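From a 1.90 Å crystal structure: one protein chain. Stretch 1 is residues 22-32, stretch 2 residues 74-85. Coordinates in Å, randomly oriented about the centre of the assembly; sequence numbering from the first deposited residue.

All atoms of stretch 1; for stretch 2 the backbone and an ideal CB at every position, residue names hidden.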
# COMPACT_ATOMS: atom_id res chain seq x y z
N SER A 22 -7.60 23.35 12.09
CA SER A 22 -7.88 23.96 10.78
C SER A 22 -8.78 23.08 9.91
O SER A 22 -9.84 23.51 9.46
CB SER A 22 -6.57 24.28 10.06
OG SER A 22 -5.89 25.32 10.76
N THR A 23 -8.33 21.85 9.66
CA THR A 23 -9.10 20.91 8.82
C THR A 23 -10.45 20.53 9.47
O THR A 23 -11.43 20.29 8.77
CB THR A 23 -8.27 19.61 8.52
OG1 THR A 23 -7.00 19.95 7.94
CG2 THR A 23 -9.02 18.71 7.57
N THR A 24 -10.49 20.48 10.80
CA THR A 24 -11.71 20.20 11.58
C THR A 24 -12.72 21.35 11.54
O THR A 24 -13.89 21.15 11.21
CB THR A 24 -11.39 19.89 13.07
OG1 THR A 24 -10.68 18.65 13.17
CG2 THR A 24 -12.67 19.82 13.92
N GLY A 25 -12.26 22.55 11.88
CA GLY A 25 -13.11 23.75 11.82
C GLY A 25 -13.64 24.07 10.43
O GLY A 25 -14.74 24.62 10.29
N ALA A 26 -12.87 23.72 9.40
CA ALA A 26 -13.25 23.96 8.00
C ALA A 26 -14.56 23.26 7.59
O ALA A 26 -15.39 23.84 6.88
CB ALA A 26 -12.12 23.55 7.07
N SER A 27 -14.74 22.02 8.03
CA SER A 27 -15.96 21.26 7.78
C SER A 27 -17.21 21.91 8.38
O SER A 27 -18.32 21.68 7.91
CB SER A 27 -15.81 19.84 8.33
OG SER A 27 -14.54 19.30 8.01
N GLN A 28 -17.02 22.73 9.41
CA GLN A 28 -18.13 23.29 10.18
C GLN A 28 -18.31 24.80 10.02
O GLN A 28 -18.88 25.46 10.89
CB GLN A 28 -18.00 22.91 11.66
CG GLN A 28 -18.36 21.46 11.94
CD GLN A 28 -17.38 20.78 12.87
OE1 GLN A 28 -16.53 21.44 13.48
NE2 GLN A 28 -17.48 19.46 12.98
N VAL A 29 -17.82 25.34 8.91
CA VAL A 29 -18.13 26.71 8.53
C VAL A 29 -19.46 26.69 7.77
O VAL A 29 -19.53 26.14 6.67
CB VAL A 29 -17.00 27.34 7.68
CG1 VAL A 29 -17.28 28.81 7.40
CG2 VAL A 29 -15.64 27.18 8.37
N GLU A 30 -20.51 27.25 8.36
CA GLU A 30 -21.86 27.14 7.80
C GLU A 30 -21.98 27.77 6.41
O GLU A 30 -21.58 28.92 6.22
CB GLU A 30 -22.89 27.76 8.74
CG GLU A 30 -22.98 27.07 10.09
CD GLU A 30 -23.74 27.89 11.12
OE1 GLU A 30 -24.67 28.62 10.71
OE2 GLU A 30 -23.41 27.80 12.32
N PHE A 31 -22.52 27.02 5.45
CA PHE A 31 -22.82 27.61 4.14
C PHE A 31 -24.00 28.56 4.33
O PHE A 31 -24.98 28.24 5.02
CB PHE A 31 -23.17 26.56 3.07
CG PHE A 31 -22.19 25.41 2.97
CD1 PHE A 31 -20.87 25.53 3.39
CD2 PHE A 31 -22.60 24.19 2.41
CE1 PHE A 31 -19.98 24.46 3.29
CE2 PHE A 31 -21.72 23.12 2.31
CZ PHE A 31 -20.41 23.25 2.74
N GLY A 32 -23.91 29.74 3.73
CA GLY A 32 -25.00 30.70 3.77
C GLY A 32 -26.09 30.31 2.79
O GLY A 32 -27.04 31.06 2.58
N UNK A 74 -16.58 12.19 12.69
CA UNK A 74 -17.39 13.40 12.69
C UNK A 74 -17.60 13.87 11.26
O UNK A 74 -18.32 13.22 10.49
CB UNK A 74 -16.73 14.50 13.53
N UNK A 75 -16.97 14.98 10.88
CA UNK A 75 -17.06 15.46 9.50
C UNK A 75 -15.73 15.35 8.73
O UNK A 75 -14.67 15.75 9.22
CB UNK A 75 -17.53 16.92 9.50
N UNK A 76 -15.81 14.78 7.54
CA UNK A 76 -14.64 14.41 6.73
C UNK A 76 -14.36 15.49 5.69
O UNK A 76 -15.05 15.59 4.66
CB UNK A 76 -14.86 13.06 6.05
N UNK A 77 -13.35 16.32 5.93
CA UNK A 77 -13.10 17.47 5.05
C UNK A 77 -12.80 17.12 3.59
O UNK A 77 -13.28 17.80 2.65
CB UNK A 77 -11.93 18.28 5.61
N UNK A 78 -11.98 16.09 3.36
CA UNK A 78 -11.57 15.79 1.98
C UNK A 78 -12.73 15.37 1.08
O UNK A 78 -12.86 15.88 -0.06
CB UNK A 78 -10.51 14.68 1.99
N UNK A 79 -13.59 14.45 1.56
CA UNK A 79 -14.75 14.16 0.69
C UNK A 79 -15.68 15.36 0.56
O UNK A 79 -16.24 15.56 -0.52
CB UNK A 79 -15.54 12.96 1.23
N UNK A 80 -15.84 16.16 1.61
CA UNK A 80 -16.70 17.35 1.51
C UNK A 80 -16.18 18.28 0.42
O UNK A 80 -16.95 18.83 -0.36
CB UNK A 80 -16.77 18.09 2.85
N UNK A 81 -14.87 18.49 0.39
CA UNK A 81 -14.26 19.32 -0.66
C UNK A 81 -14.50 18.73 -2.05
O UNK A 81 -14.80 19.47 -2.98
CB UNK A 81 -12.76 19.47 -0.41
N UNK A 82 -14.38 17.41 -2.20
CA UNK A 82 -14.66 16.77 -3.50
C UNK A 82 -16.13 17.02 -3.94
O UNK A 82 -16.42 17.24 -5.14
CB UNK A 82 -14.38 15.27 -3.41
N UNK A 83 -17.04 16.95 -2.98
CA UNK A 83 -18.47 17.18 -3.28
C UNK A 83 -18.70 18.65 -3.70
O UNK A 83 -19.42 18.91 -4.67
CB UNK A 83 -19.33 16.84 -2.06
N UNK A 84 -18.12 19.59 -2.96
CA UNK A 84 -18.18 21.01 -3.34
C UNK A 84 -17.61 21.25 -4.72
O UNK A 84 -18.22 21.95 -5.56
CB UNK A 84 -17.43 21.87 -2.32
N UNK A 85 -16.44 20.67 -4.99
CA UNK A 85 -15.83 20.81 -6.30
C UNK A 85 -16.76 20.29 -7.40
O UNK A 85 -16.78 20.84 -8.49
CB UNK A 85 -14.49 20.07 -6.34

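Position 74 has phi 124° and psi -109°, a backbone conformation that by itself favours glycine. An ideal CB here would lie 5.0 Å from Gln28 NE2, so stretch 1 leaves space and the argument rests on the torsions. The residue is Gly74.

At position 75 the CA-to-CB bond points toward stretch 1, and the ideal CB comes 3.6 Å from Ser27 CB and 4.3 Å from Gln28 NE2. The neighbourhood is mixed and offers no charge at the CB, so a flexible chain, polar or aliphatic, would suit if it led off past the serine. The residue is Lys75, with chi1 -78° (m) and the remaining torsions t; its CB packs 3.7 Å from Ser27 CB, and the extended chain carries the amine onward without a hydrogen bond to stretch 1.

Position 76 directs its CB away, with nothing of stretch 1 within 5.5 Å, so the visible atoms hardly restrict it. It is the N-cap position of the following helix. The residue is Arg76, whose guanidinium is hydrogen-bonded elsewhere in the structure.

Position 77 is the most constrained. The CA of position 77 is 5.5 Å from Ser27 CA. Its CB points toward stretch 1, with the ideal CB 3.5 Å from Thr23 CG2 and 3.7 Å from Ser27 OG. Ala26 CB, 5.5 Å from the ideal CB, leaves room for a side chain to run past the methyl groups; leucine, methionine or an aromatic residue would fit. The residue is Phe77, chi1 177° (t). Its CB contacts Thr23 CG2 at 3.6 Å, while CE2 reaches Ala26 CB at 3.8 Å. Ser27 OG lies at the ring edge, near its plane, and makes its weak hydrogen bond to Thr23 O at 3.4 Å.

Position 78 points sideways and its ideal CB touches nothing, so a short side chain would stay clear and a long one could return to Thr23. The residue is Arg78, which does so: its NH1 comes 4.3 Å from Thr23 CG2, a loose contact.

Position 79 is out of reach, and stretch 1 imposes no choice; it is Pro79, phi -66°.

Position 80 points toward stretch 1 but has no atom of it within 5.5 Å of the ideal CB. Reaching the carbonyl of Ser27 and the Phe31 ring takes a long side chain, preferably apolar; methionine and perhaps leucine are candidates. The residue is Met80, chi1 and chi2 both t. Its SD lies 3.9 Å from Ser27 O and 4.2 Å from Phe31 CZ, approaching the ring obliquely, and its CE is 4.1 Å from Ala26 O.

Positions 81, 82 and 83 are out of reach, so stretch 1 cannot discriminate; they hold Phe81, Ala82 and Leu83.

Position 84 points toward stretch 1, where Phe31 offers an apolar ring at a distance that favours a branched or long aliphatic chain. The residue is Leu84 (chi1 m, chi2 t), its CD2 3.9 Å from Phe31 CZ.

Position 85 is out of reach; it is Ala85.

Stretch 2 (74-85) GKRFRPMFALLA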
# COMPACT_ATOMS: atom_id res chain seq x y z
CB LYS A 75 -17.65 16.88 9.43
CG LYS A 75 -19.17 16.90 9.58
CD LYS A 75 -19.77 18.22 9.14
CE LYS A 75 -21.29 18.13 9.11
NZ LYS A 75 -21.90 19.31 8.44
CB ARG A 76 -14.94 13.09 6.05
CG ARG A 76 -15.39 11.98 7.03
CD ARG A 76 -15.39 10.61 6.36
NE ARG A 76 -15.82 9.57 7.29
CZ ARG A 76 -14.98 8.85 8.05
NH1 ARG A 76 -15.47 7.94 8.87
NH2 ARG A 76 -13.66 9.04 7.95
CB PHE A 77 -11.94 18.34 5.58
CG PHE A 77 -11.63 19.47 4.65
CD1 PHE A 77 -10.60 19.38 3.73
CD2 PHE A 77 -12.44 20.60 4.63
CE1 PHE A 77 -10.35 20.43 2.82
CE2 PHE A 77 -12.19 21.63 3.75
CZ PHE A 77 -11.15 21.55 2.84
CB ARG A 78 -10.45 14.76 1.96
CG ARG A 78 -9.20 15.32 2.64
CD ARG A 78 -8.15 14.24 2.99
NE ARG A 78 -7.03 14.87 3.68
CZ ARG A 78 -7.06 15.22 4.97
NH1 ARG A 78 -8.12 14.94 5.71
NH2 ARG A 78 -5.99 15.79 5.53
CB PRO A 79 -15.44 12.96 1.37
CG PRO A 79 -14.69 12.70 2.68
CD PRO A 79 -13.39 13.45 2.64
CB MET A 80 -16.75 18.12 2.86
CG MET A 80 -17.75 19.30 2.84
SD MET A 80 -17.60 20.51 4.22
CE MET A 80 -16.27 21.55 3.59
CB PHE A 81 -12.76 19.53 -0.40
CG PHE A 81 -12.09 20.38 -1.48
CD1 PHE A 81 -12.68 21.56 -1.92
CD2 PHE A 81 -10.91 19.98 -2.07
CE1 PHE A 81 -12.06 22.33 -2.92
CE2 PHE A 81 -10.28 20.76 -3.05
CZ PHE A 81 -10.85 21.92 -3.47
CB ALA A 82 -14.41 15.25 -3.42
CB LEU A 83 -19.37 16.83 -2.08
CG LEU A 83 -19.36 15.38 -1.54
CD1 LEU A 83 -20.27 15.17 -0.34
CD2 LEU A 83 -19.66 14.33 -2.59
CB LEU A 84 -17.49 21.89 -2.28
CG LEU A 84 -18.18 21.87 -0.91
CD1 LEU A 84 -17.33 22.58 0.14
CD2 LEU A 84 -19.53 22.57 -1.05
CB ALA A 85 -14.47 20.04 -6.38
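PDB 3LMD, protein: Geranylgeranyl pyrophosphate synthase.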